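Local coordinates for acid phosphatase (Bacillus anthracis, PDB 2I33), which probably hydrolyses phosphate monoesters at acidic pH, as a magnesium-binding class C acid phosphatase of the HAD superfamily, at residues A[225-230]-A[236-241]. Numbering follows the deposited sequence.
Sequences ALYDYN and AEKDKI
One face of the Tyr227 ring is covered by the aliphatic part of Lys238, an instance of how a long cationic side chain can serve an aromatic neighbour through its methylenes. Lys238 CG sits 3.9 Å from the centroid of the Tyr227 ring, 21° off the ring normal and displaced toward the rim, a CH-pi contact. The two side chains run at about a right angle: CB of Lys238 is near the phenol end, CD lies 3.9 Å from Tyr227 CE2, and the chain, extended beyond CG, carries NZ past the ring to a hydrogen bond with the carbonyl oxygen of Phe231. Phe231 also meets Tyr227 edge-to-face. Ile241 approaches the ring obliquely, its CD1 3.9 Å from Tyr227 CD1, while its other branch meets Leu226. There Ile241 CG2, anti to its own backbone N, reaches to 3.3 Å from Leu226 O and 3.8 Å from Leu226 CB. Leu226 also packs against Leu25 of the second subunit, placing this corner beside the dimer contact.

Leu226 closes helix 221-226, Tyr227 follows it, and Lys238 and Ile241 lie on helix 235-244. The first helix ends in a Schellman motif whose C-prime residue is Asp228, at positive phi, with Asp228 N bonded to Ala225 O at 3.2 Å; overlapping it, a type I' turn runs from Tyr227 to Asn230.

No hydrogen bond links the two segments directly. The contact is largely van der Waals, between methylene, methyl and ring carbons, with one methyl against the Leu226 carbonyl oxygen. The polar ends are satisfied just beyond: the Tyr227 hydroxyl bonds to Glu223 of helix 221-226 and to Arg242 of helix 235-244, which should limit the swing of the ring, and Lys238 NZ is held at Phe231 while its methylenes stay on the ring.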
loop_
_atom_site.group_PDB
_atom_site.type_symbol
_atom_site.label_atom_id
_atom_site.label_comp_id
_atom_site.label_asym_id
_atom_site.label_seq_id
_atom_site.Cartn_x
_atom_site.Cartn_y
_atom_site.Cartn_z
ATOM N N ALA A 225 10.365 4.126 -14.051
ATOM C CA ALA A 225 9.872 5.340 -14.719
ATOM C C ALA A 225 10.756 6.548 -14.447
ATOM O O ALA A 225 10.930 7.375 -15.322
ATOM C CB ALA A 225 8.435 5.658 -14.345
ATOM N N LEU A 226 11.299 6.655 -13.237
ATOM C CA LEU A 226 12.205 7.757 -12.910
ATOM C C LEU A 226 13.495 7.726 -13.724
ATOM O O LEU A 226 14.106 8.759 -13.949
ATOM C CB LEU A 226 12.550 7.744 -11.423
ATOM C CG LEU A 226 11.347 7.992 -10.515
ATOM C CD1 LEU A 226 11.738 7.577 -9.139
ATOM C CD2 LEU A 226 10.908 9.435 -10.537
ATOM N N TYR A 227 13.898 6.526 -14.131
ATOM C CA TYR A 227 15.119 6.334 -14.893
ATOM C C TYR A 227 14.833 6.258 -16.373
ATOM O O TYR A 227 15.704 5.852 -17.134
ATOM C CB TYR A 227 15.832 5.031 -14.485
ATOM C CG TYR A 227 16.060 4.869 -13.015
ATOM C CD1 TYR A 227 16.312 5.966 -12.201
ATOM C CD2 TYR A 227 16.106 3.613 -12.449
ATOM C CE1 TYR A 227 16.528 5.807 -10.839
ATOM C CE2 TYR A 227 16.313 3.441 -11.103
ATOM C CZ TYR A 227 16.520 4.535 -10.301
ATOM O OH TYR A 227 16.703 4.353 -8.955
ATOM N N ASP A 228 13.619 6.623 -16.783
ATOM C CA ASP A 228 13.160 6.383 -18.158
ATOM C C ASP A 228 13.371 4.924 -18.528
ATOM O O ASP A 228 13.752 4.606 -19.648
ATOM C CB ASP A 228 13.897 7.279 -19.140
ATOM C CG ASP A 228 13.793 8.732 -18.780
ATOM O OD1 ASP A 228 12.654 9.189 -18.536
ATOM O OD2 ASP A 228 14.838 9.419 -18.766
ATOM N N TYR A 229 13.190 4.046 -17.547
ATOM C CA TYR A 229 13.346 2.609 -17.726
ATOM C C TYR A 229 14.758 2.160 -18.132
ATOM O O TYR A 229 14.939 1.069 -18.678
ATOM C CB TYR A 229 12.275 2.099 -18.685
ATOM C CG TYR A 229 10.888 2.427 -18.148
ATOM C CD1 TYR A 229 10.311 1.684 -17.119
ATOM C CD2 TYR A 229 10.190 3.524 -18.637
ATOM C CE1 TYR A 229 9.047 2.005 -16.628
ATOM C CE2 TYR A 229 8.933 3.849 -18.152
ATOM C CZ TYR A 229 8.365 3.097 -17.146
ATOM O OH TYR A 229 7.112 3.441 -16.686
ATOM N N ASN A 230 15.740 2.993 -17.811
ATOM C CA ASN A 230 17.141 2.687 -18.058
ATOM C C ASN A 230 17.876 2.434 -16.747
ATOM O O ASN A 230 18.372 3.363 -16.109
ATOM C CB ASN A 230 17.791 3.827 -18.824
ATOM C CG ASN A 230 19.254 3.562 -19.120
ATOM O OD1 ASN A 230 19.729 2.436 -18.953
ATOM N ND2 ASN A 230 19.970 4.587 -19.545
ATOM N N ALA A 236 25.532 6.672 -9.288
ATOM C CA ALA A 236 25.523 8.107 -9.042
ATOM C C ALA A 236 24.359 8.802 -9.759
ATOM O O ALA A 236 23.738 9.707 -9.197
ATOM C CB ALA A 236 26.863 8.730 -9.458
ATOM N N GLU A 237 24.069 8.379 -10.993
ATOM C CA GLU A 237 22.984 8.970 -11.772
ATOM C C GLU A 237 21.674 8.681 -11.074
ATOM O O GLU A 237 20.858 9.576 -10.902
ATOM C CB GLU A 237 22.912 8.393 -13.187
ATOM N N LYS A 238 21.485 7.425 -10.675
ATOM C CA LYS A 238 20.230 7.029 -10.023
ATOM C C LYS A 238 20.021 7.822 -8.745
ATOM O O LYS A 238 18.908 8.265 -8.452
ATOM C CB LYS A 238 20.195 5.527 -9.700
ATOM C CG LYS A 238 20.122 4.639 -10.920
ATOM C CD LYS A 238 20.134 3.171 -10.559
ATOM C CE LYS A 238 20.275 2.319 -11.813
ATOM N NZ LYS A 238 20.575 0.889 -11.507
ATOM N N ASP A 239 21.106 8.002 -7.993
ATOM C CA ASP A 239 21.056 8.723 -6.726
ATOM C C ASP A 239 20.564 10.163 -6.931
ATOM O O ASP A 239 19.706 10.644 -6.191
ATOM C CB ASP A 239 22.437 8.705 -6.064
ATOM C CG ASP A 239 22.449 9.397 -4.725
ATOM O OD1 ASP A 239 21.550 9.128 -3.913
ATOM O OD2 ASP A 239 23.363 10.225 -4.492
ATOM N N LYS A 240 21.091 10.842 -7.944
ATOM C CA LYS A 240 20.652 12.204 -8.229
ATOM C C LYS A 240 19.183 12.261 -8.650
ATOM O O LYS A 240 18.442 13.162 -8.239
ATOM C CB LYS A 240 21.514 12.829 -9.319
ATOM C CG LYS A 240 21.083 14.230 -9.700
ATOM C CD LYS A 240 22.051 14.855 -10.679
ATOM C CE LYS A 240 21.565 16.222 -11.164
ATOM N NZ LYS A 240 21.247 17.148 -10.030
ATOM N N ILE A 241 18.778 11.314 -9.489
ATOM C CA ILE A 241 17.403 11.242 -9.958
ATOM C C ILE A 241 16.480 11.037 -8.791
ATOM O O ILE A 241 15.435 11.668 -8.702
ATOM C CB ILE A 241 17.206 10.103 -10.970
ATOM C CG1 ILE A 241 17.949 10.434 -12.279
ATOM C CG2 ILE A 241 15.744 9.867 -11.250
ATOM C CD1 ILE A 241 18.007 9.283 -13.246
#